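Long-range contacts in endolysin (Clostridium phage phiCD27, PDB 3QAY), which probably cleaves the amide bond between N-acetylmuramic acid and L-alanine in the Clostridium difficile cell wall, as a zinc-dependent amidase: residues 2-8 and 47-53; 117-121 and 157-161. The contacts are given in a common frame with arbitrary orientation. Residue numbers count along the deposited sequence, not the author numbering.

Interaction 1 of 2, residues 2-8 and 47-53. With PO4 (phosphate ion), chain G.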
ATOM      1  N   MET A   2      -8.225   1.776 -16.194  1.00 21.56           N
ATOM      2  CA  MET A   2      -8.575   2.288 -14.861  1.00 20.16           C
ATOM      3  C   MET A   2      -7.750   3.525 -14.512  1.00 19.08           C
ATOM      4  O   MET A   2      -6.610   3.666 -14.960  1.00 18.67           O
ATOM      5  CB  MET A   2      -8.331   1.227 -13.779  1.00 19.53           C
ATOM      6  CG  MET A   2      -9.485   0.272 -13.532  1.00 20.21           C
ATOM      7  SD  MET A   2      -9.305  -0.594 -11.949  1.00 20.90           S
ATOM      8  CE  MET A   2      -7.983  -1.728 -12.372  1.00 18.47           C
ATOM      9  N   LYS A   3      -8.334   4.409 -13.701  1.00 17.90           N
ATOM     10  CA  LYS A   3      -7.586   5.486 -13.050  1.00 17.07           C
ATOM     11  C   LYS A   3      -7.362   5.104 -11.583  1.00 15.58           C
ATOM     12  O   LYS A   3      -8.322   4.915 -10.827  1.00 15.44           O
ATOM     13  CB  LYS A   3      -8.328   6.820 -13.143  1.00 17.72           C
ATOM     14  CG  LYS A   3      -7.454   8.019 -12.753  1.00 18.21           C
ATOM     15  CD  LYS A   3      -8.202   9.342 -12.808  1.00 19.24           C
ATOM     16  CE  LYS A   3      -7.274  10.485 -12.433  1.00 19.20           C
ATOM     17  NZ  LYS A   3      -7.945  11.816 -12.473  1.00 20.98           N
ATOM     18  N   ILE A   4      -6.097   4.994 -11.189  1.00 14.13           N
ATOM     19  CA  ILE A   4      -5.737   4.423  -9.900  1.00 12.66           C
ATOM     20  C   ILE A   4      -5.014   5.449  -9.045  1.00 12.26           C
ATOM     21  O   ILE A   4      -4.171   6.203  -9.534  1.00 12.40           O
ATOM     22  CB  ILE A   4      -4.834   3.172 -10.065  1.00 12.28           C
ATOM     23  CG1 ILE A   4      -5.496   2.135 -10.969  1.00 12.43           C
ATOM     24  CG2 ILE A   4      -4.532   2.537  -8.716  1.00 10.89           C
ATOM     25  CD1 ILE A   4      -4.652   0.884 -11.195  1.00 12.21           C
ATOM     26  N   CYS A   5      -5.356   5.485  -7.763  1.00 11.54           N
ATOM     27  CA  CYS A   5      -4.673   6.361  -6.820  1.00 10.98           C
ATOM     28  C   CYS A   5      -3.849   5.497  -5.895  1.00 10.21           C
ATOM     29  O   CYS A   5      -4.362   4.520  -5.353  1.00  9.88           O
ATOM     30  CB  CYS A   5      -5.673   7.161  -5.999  1.00 11.04           C
ATOM     31  SG  CYS A   5      -4.907   8.314  -4.815  1.00 11.76           S
ATOM     32  N   ILE A   6      -2.572   5.843  -5.734  1.00  9.62           N
ATOM     33  CA  ILE A   6      -1.709   5.180  -4.765  1.00  9.02           C
ATOM     34  C   ILE A   6      -1.326   6.201  -3.706  1.00  8.98           C
ATOM     35  O   ILE A   6      -0.685   7.208  -4.016  1.00  9.31           O
ATOM     36  CB  ILE A   6      -0.413   4.623  -5.400  1.00  8.68           C
ATOM     37  CG1 ILE A   6      -0.727   3.602  -6.489  1.00  8.92           C
ATOM     38  CG2 ILE A   6       0.469   3.960  -4.336  1.00  8.50           C
ATOM     39  CD1 ILE A   6       0.505   3.175  -7.286  1.00  7.38           C
ATOM     40  N   THR A   7      -1.750   5.964  -2.467  1.00  8.49           N
ATOM     41  CA  THR A   7      -1.287   6.769  -1.351  1.00  8.44           C
ATOM     42  C   THR A   7      -0.185   6.021  -0.612  1.00  7.93           C
ATOM     43  O   THR A   7      -0.222   4.799  -0.506  1.00  7.29           O
ATOM     44  CB  THR A   7      -2.415   7.115  -0.372  1.00  8.35           C
ATOM     45  OG1 THR A   7      -3.002   5.920   0.141  1.00  9.67           O
ATOM     46  CG2 THR A   7      -3.486   7.948  -1.054  1.00  8.53           C
ATOM     47  N   VAL A   8       0.812   6.764  -0.134  1.00  7.88           N
ATOM     48  CA  VAL A   8       1.823   6.216   0.755  1.00  7.59           C
ATOM     49  C   VAL A   8       1.380   6.492   2.185  1.00  7.82           C
ATOM     50  O   VAL A   8       1.102   7.636   2.550  1.00  7.36           O
ATOM     51  CB  VAL A   8       3.206   6.840   0.495  1.00  8.25           C
ATOM     52  CG1 VAL A   8       4.184   6.495   1.610  1.00  7.09           C
ATOM     53  CG2 VAL A   8       3.735   6.383  -0.873  1.00  8.22           C
ATOM     54  N   HIS A  47      -2.971   1.756 -17.658  1.00 17.33           N
ATOM     55  CA  HIS A  47      -3.784   2.452 -16.657  1.00 16.91           C
ATOM     56  C   HIS A  47      -3.151   3.790 -16.286  1.00 16.52           C
ATOM     57  O   HIS A  47      -1.952   4.005 -16.484  1.00 16.45           O
ATOM     58  CB  HIS A  47      -3.978   1.564 -15.423  1.00 16.28           C
ATOM     59  CG  HIS A  47      -4.487   0.199 -15.757  1.00 17.32           C
ATOM     60  ND1 HIS A  47      -5.824  -0.072 -15.942  1.00 18.63           N
ATOM     61  CD2 HIS A  47      -3.833  -0.963 -15.991  1.00 18.42           C
ATOM     62  CE1 HIS A  47      -5.977  -1.346 -16.256  1.00 18.90           C
ATOM     63  NE2 HIS A  47      -4.782  -1.908 -16.296  1.00 19.52           N
ATOM     64  N   LYS A  48      -3.972   4.702 -15.781  1.00 15.92           N
ATOM     65  CA  LYS A  48      -3.481   5.990 -15.332  1.00 15.68           C
ATOM     66  C   LYS A  48      -3.377   5.961 -13.813  1.00 14.39           C
ATOM     67  O   LYS A  48      -4.264   5.438 -13.132  1.00 13.71           O
ATOM     68  CB  LYS A  48      -4.391   7.126 -15.791  1.00 16.60           C
ATOM     69  CG  LYS A  48      -4.118   7.587 -17.220  1.00 18.31           C
ATOM     70  CD  LYS A  48      -5.022   8.761 -17.611  1.00 20.44           C
ATOM     71  CE  LYS A  48      -4.645  10.076 -16.911  1.00 20.51           C
ATOM     72  NZ  LYS A  48      -3.310  10.601 -17.320  1.00 20.57           N
ATOM     73  N   VAL A  49      -2.282   6.518 -13.299  1.00 13.67           N
ATOM     74  CA  VAL A  49      -1.980   6.469 -11.877  1.00 12.84           C
ATOM     75  C   VAL A  49      -1.510   7.821 -11.355  1.00 12.94           C
ATOM     76  O   VAL A  49      -0.707   8.504 -12.001  1.00 13.06           O
ATOM     77  CB  VAL A  49      -0.876   5.435 -11.568  1.00 12.32           C
ATOM     78  CG1 VAL A  49      -0.669   5.314 -10.055  1.00 11.87           C
ATOM     79  CG2 VAL A  49      -1.218   4.091 -12.162  1.00 12.54           C
ATOM     80  N   ASP A  50      -2.040   8.193 -10.191  1.00 12.34           N
ATOM     81  CA  ASP A  50      -1.549   9.315  -9.405  1.00 12.40           C
ATOM     82  C   ASP A  50      -1.023   8.780  -8.092  1.00 11.96           C
ATOM     83  O   ASP A  50      -1.696   7.996  -7.420  1.00 11.59           O
ATOM     84  CB  ASP A  50      -2.674  10.307  -9.089  1.00 12.62           C
ATOM     85  CG  ASP A  50      -3.164  11.045 -10.305  1.00 12.99           C
ATOM     86  OD1 ASP A  50      -2.384  11.206 -11.269  1.00 12.20           O
ATOM     87  OD2 ASP A  50      -4.338  11.472 -10.290  1.00 12.35           O
ATOM     88  N   VAL A  51       0.178   9.209  -7.726  1.00 12.13           N
ATOM     89  CA  VAL A  51       0.776   8.834  -6.459  1.00 12.08           C
ATOM     90  C   VAL A  51       0.622  10.004  -5.501  1.00 12.64           C
ATOM     91  O   VAL A  51       0.999  11.132  -5.836  1.00 13.42           O
ATOM     92  CB  VAL A  51       2.270   8.489  -6.619  1.00 11.95           C
ATOM     93  CG1 VAL A  51       2.908   8.259  -5.254  1.00 11.83           C
ATOM     94  CG2 VAL A  51       2.440   7.265  -7.514  1.00 12.32           C
ATOM     95  N   ILE A  52       0.068   9.736  -4.319  1.00 12.59           N
ATOM     96  CA  ILE A  52      -0.125  10.760  -3.293  1.00 13.03           C
ATOM     97  C   ILE A  52       0.749  10.449  -2.094  1.00 13.03           C
ATOM     98  O   ILE A  52       0.554   9.441  -1.426  1.00 12.88           O
ATOM     99  CB  ILE A  52      -1.598  10.831  -2.804  1.00 13.05           C
ATOM    100  CG1 ILE A  52      -2.562  11.072  -3.969  1.00 13.72           C
ATOM    101  CG2 ILE A  52      -1.760  11.924  -1.747  1.00 13.54           C
ATOM    102  CD1 ILE A  52      -2.301  12.333  -4.728  1.00 15.62           C
ATOM    103  N   ILE A  53       1.717  11.317  -1.827  1.00 13.63           N
ATOM    104  CA  ILE A  53       2.587  11.180  -0.669  1.00 13.71           C
ATOM    105  C   ILE A  53       2.492  12.473   0.124  1.00 14.03           C
ATOM    106  O   ILE A  53       2.520  13.566  -0.452  1.00 14.57           O
ATOM    107  CB  ILE A  53       4.050  10.923  -1.083  1.00 13.92           C
ATOM    108  CG1 ILE A  53       4.118   9.791  -2.115  1.00 14.82           C
ATOM    109  CG2 ILE A  53       4.895  10.578   0.140  1.00 14.05           C
ATOM    110  CD1 ILE A  53       5.531   9.366  -2.517  1.00 16.64           C
TER
HETATM  111  P   PO4 G 182       2.612  10.763 -10.137  1.00 21.60           P
HETATM  112  O1  PO4 G 182       3.572  11.615  -9.348  1.00 22.50           O
HETATM  113  O2  PO4 G 182       3.052   9.323 -10.020  1.00 22.52           O
HETATM  114  O3  PO4 G 182       1.209  10.953  -9.618  1.00 21.36           O
HETATM  115  O4  PO4 G 182       2.621  11.176 -11.589  1.00 23.92           O
HETATM  116  O   HOH W   1      -5.782  13.095 -11.857  1.00 22.02           O
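Parallel strands share out their backbone groups by a simple rule, and 2-8 with 47-53 follow it: one residue in two on each strand offers both N and O to the neighbour. Here these are Ile4 and Ile6 on one side, Lys48, Asp50 and Ile52 on the other. Lys48 N donates to Met2 O and Ile4 N to Lys48 O (2.7 Å); Asp50 N to Ile4 O, Ile6 N to Asp50 O, Ile52 N to Ile6 O and Val8 N to Ile52 O continue the pattern. The ring nitrogen His47 ND1 adds a further bond, accepting from Met2 N at 3.0 Å. The alternate residues turn the other way: on strand 3-8, Cys5 and Thr7 bond to strand 80-87, whereas on the outermost strand 48-52 Val51 N donates to phosphate G O3 at 2.8 Å and Val49 O accepts from Arg43. Among side chains, Lys3 NZ and Asp50 OD2 stand 4.2 Å apart, too far for a salt bridge, and one water bridges them. Each has another partner, Gly76 O for Lys3 and Tyr78 OH for Asp50. On the opposite face Ile6 CD1 meets Val49 CG1 at 3.7 Å, beneath helix 27-44, the helix of this right-handed beta-alpha-beta unit. The chemistry implies an edge strand held by its backbone, with apolar side chains packed under the helix and a hydrated charged pair on the other face.

Interaction 2 of 2, residues 117-121 and 157-161. With PO4 (phosphate ion), chain H.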
ATOM      1  N   GLY A 117       1.367 -14.029  -1.804  1.00 11.93           N
ATOM      2  CA  GLY A 117       1.461 -15.344  -1.170  1.00 12.76           C
ATOM      3  C   GLY A 117       2.400 -16.330  -1.845  1.00 13.55           C
ATOM      4  O   GLY A 117       2.799 -17.326  -1.243  1.00 14.51           O
ATOM      5  N   THR A 118       2.751 -16.054  -3.095  1.00 13.39           N
ATOM      6  CA  THR A 118       3.726 -16.851  -3.829  1.00 14.14           C
ATOM      7  C   THR A 118       5.154 -16.703  -3.275  1.00 14.05           C
ATOM      8  O   THR A 118       6.016 -17.555  -3.529  1.00 14.61           O
ATOM      9  CB  THR A 118       3.717 -16.451  -5.315  1.00 14.18           C
ATOM     10  OG1 THR A 118       4.248 -17.523  -6.106  1.00 16.93           O
ATOM     11  CG2 THR A 118       4.530 -15.188  -5.533  1.00 12.78           C
ATOM     12  N   VAL A 119       5.395 -15.621  -2.533  1.00 13.19           N
ATOM     13  CA  VAL A 119       6.707 -15.316  -1.952  1.00 13.24           C
ATOM     14  C   VAL A 119       6.663 -15.184  -0.422  1.00 12.83           C
ATOM     15  O   VAL A 119       7.533 -15.701   0.278  1.00 12.74           O
ATOM     16  CB  VAL A 119       7.261 -14.011  -2.545  1.00 12.89           C
ATOM     17  CG1 VAL A 119       8.571 -13.626  -1.880  1.00 12.57           C
ATOM     18  CG2 VAL A 119       7.427 -14.163  -4.061  1.00 13.70           C
ATOM     19  N   PHE A 120       5.647 -14.488   0.078  1.00 12.22           N
ATOM     20  CA  PHE A 120       5.446 -14.294   1.509  1.00 12.21           C
ATOM     21  C   PHE A 120       4.372 -15.238   2.050  1.00 12.85           C
ATOM     22  O   PHE A 120       3.665 -15.903   1.288  1.00 12.86           O
ATOM     23  CB  PHE A 120       5.002 -12.851   1.774  1.00 11.58           C
ATOM     24  CG  PHE A 120       5.963 -11.821   1.269  1.00 10.84           C
ATOM     25  CD1 PHE A 120       7.050 -11.438   2.037  1.00 10.62           C
ATOM     26  CD2 PHE A 120       5.784 -11.235   0.022  1.00 10.75           C
ATOM     27  CE1 PHE A 120       7.947 -10.497   1.571  1.00 10.28           C
ATOM     28  CE2 PHE A 120       6.678 -10.287  -0.451  1.00 10.15           C
ATOM     29  CZ  PHE A 120       7.762  -9.915   0.323  1.00 10.04           C
ATOM     30  N   LYS A 121       4.242 -15.282   3.372  1.00 12.98           N
ATOM     31  CA  LYS A 121       3.110 -15.961   3.995  1.00 13.51           C
ATOM     32  C   LYS A 121       1.825 -15.214   3.636  1.00 13.16           C
ATOM     33  O   LYS A 121       1.745 -14.003   3.835  1.00 12.53           O
ATOM     34  CB  LYS A 121       3.278 -15.990   5.513  1.00 13.86           C
ATOM     35  CG  LYS A 121       2.092 -16.575   6.270  1.00 13.94           C
ATOM     36  CD  LYS A 121       2.261 -16.373   7.763  1.00 14.79           C
ATOM     37  CE  LYS A 121       1.214 -17.130   8.548  1.00 15.29           C
ATOM     38  NZ  LYS A 121       1.519 -18.590   8.626  1.00 15.39           N
ATOM     39  N   LYS A 157      13.477 -11.197   1.472  1.00 13.77           N
ATOM     40  CA  LYS A 157      12.658 -11.603   0.324  1.00 13.86           C
ATOM     41  C   LYS A 157      12.318 -10.404  -0.556  1.00 13.12           C
ATOM     42  O   LYS A 157      12.390 -10.495  -1.776  1.00 13.04           O
ATOM     43  CB  LYS A 157      11.366 -12.280   0.773  1.00 13.84           C
ATOM     44  CG  LYS A 157      11.530 -13.707   1.273  1.00 14.97           C
ATOM     45  CD  LYS A 157      10.213 -14.195   1.865  1.00 16.02           C
ATOM     46  CE  LYS A 157      10.290 -15.649   2.295  1.00 18.33           C
ATOM     47  NZ  LYS A 157       9.004 -16.101   2.868  1.00 18.92           N
ATOM     48  N   ALA A 158      11.966  -9.285   0.073  1.00 12.60           N
ATOM     49  CA  ALA A 158      11.591  -8.069  -0.648  1.00 12.20           C
ATOM     50  C   ALA A 158      12.754  -7.530  -1.465  1.00 12.78           C
ATOM     51  O   ALA A 158      12.585  -7.181  -2.634  1.00 12.81           O
ATOM     52  CB  ALA A 158      11.091  -6.996   0.331  1.00 11.78           C
ATOM     53  N   LYS A 159      13.930  -7.459  -0.846  1.00 13.40           N
ATOM     54  CA  LYS A 159      15.149  -7.053  -1.548  1.00 14.24           C
ATOM     55  C   LYS A 159      15.560  -8.037  -2.659  1.00 14.63           C
ATOM     56  O   LYS A 159      16.175  -7.635  -3.647  1.00 15.07           O
ATOM     57  CB  LYS A 159      16.296  -6.845  -0.559  1.00 14.95           C
ATOM     58  CG  LYS A 159      16.122  -5.606   0.305  1.00 15.62           C
ATOM     59  CD  LYS A 159      17.363  -5.306   1.141  1.00 17.64           C
ATOM     60  CE  LYS A 159      17.565  -6.317   2.259  1.00 18.09           C
ATOM     61  NZ  LYS A 159      18.787  -6.024   3.057  1.00 20.25           N
ATOM     62  N   LYS A 160      15.211  -9.311  -2.505  1.00 14.69           N
ATOM     63  CA  LYS A 160      15.418 -10.294  -3.575  1.00 15.23           C
ATOM     64  C   LYS A 160      14.482 -10.007  -4.751  1.00 14.70           C
ATOM     65  O   LYS A 160      14.930  -9.928  -5.894  1.00 14.91           O
ATOM     66  CB  LYS A 160      15.229 -11.722  -3.050  1.00 15.74           C
ATOM     67  CG  LYS A 160      15.365 -12.816  -4.097  1.00 17.42           C
ATOM     68  CD  LYS A 160      15.583 -14.187  -3.451  1.00 19.30           C
ATOM     69  CE  LYS A 160      15.572 -15.311  -4.483  1.00 20.80           C
ATOM     70  NZ  LYS A 160      16.287 -16.535  -3.982  1.00 22.14           N
ATOM     71  N   LEU A 161      13.195  -9.823  -4.464  1.00 13.99           N
ATOM     72  CA  LEU A 161      12.205  -9.482  -5.498  1.00 13.74           C
ATOM     73  C   LEU A 161      12.496  -8.125  -6.125  1.00 13.44           C
ATOM     74  O   LEU A 161      12.346  -7.947  -7.335  1.00 13.47           O
ATOM     75  CB  LEU A 161      10.785  -9.451  -4.919  1.00 13.08           C
ATOM     76  CG  LEU A 161       9.942 -10.717  -4.988  1.00 13.66           C
ATOM     77  CD1 LEU A 161      10.739 -11.923  -4.554  1.00 16.24           C
ATOM     78  CD2 LEU A 161       8.704 -10.549  -4.135  1.00 13.67           C
TER
HETATM   79  P   PO4 H 183       1.019 -20.780   5.591  1.00 18.11           P
HETATM   80  O1  PO4 H 183       2.196 -20.095   6.248  1.00 17.58           O
HETATM   81  O2  PO4 H 183       0.947 -22.222   6.057  1.00 18.26           O
HETATM   82  O3  PO4 H 183      -0.277 -20.080   5.919  1.00 18.11           O
HETATM   83  O4  PO4 H 183       1.233 -20.763   4.096  1.00 19.41           O
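A loop can be seated on a helix by a few well-shaped side chains, and residues 117-121 provide an example against 157-161. Val119 and Phe120 are the projections. On the helix, Lys157 and Leu161 lie one turn apart, joined by the backbone bond from Leu161 N to Lys157 O, and both point their CA-to-CB bonds toward the loop. Val119 enters the hollow between them: its CG1 lies 3.8 Å from Leu161 CD2 and 4.1 Å from Lys157 CB. Phe120 starts out sideways, yet its ring swings round to meet the same turn. Its CE1 is 3.9 Å from Lys157 CB, its CZ 4.4 Å from Ala158 CB and its CE2 4.2 Å from Leu161 CD2. The small Ala158 lets the ring tip sit close to the helix backbone, with CZ 4.3 Å from Ala158 N. Lys157 finishes the fit: its chain, extended beyond CB, reaches across from the helix until NZ donates to Val119 O at 3.0 Å, so the aliphatic stem packs and the amine at its end satisfies a loop carbonyl. Further along helix 152-175, Ile166 also touches Phe120 and Leu169 touches Val119. The loop leads from helix 103-116 into strand 122-127, at an edge of the sheet. Such packing of an alpha-to-beta connection against a neighbouring helix is characteristic of an alpha/beta sandwich, here that of the amidase domain.

In the fold
Read from the N terminus, the chain lays down strand 3-8, passes through helix 27-44 and returns as strand 48-52, where interaction 1 closes the first loop. Helix 64-75 and strands 80-87 and 96-100 follow before helix 103-116 ends in the loop that opens interaction 2. That second loop closes after strands 122-127 and 140-148, within the early turns of helix 152-175. The two are therefore in series, neither nesting nor crossing. Their centres lie about 23 Å apart and the two contacts do not touch: 2-8 with 47-53 secures one edge of the mixed sheet, while 117-121 with 157-161 ties the approach to the other edge strand to the last helix.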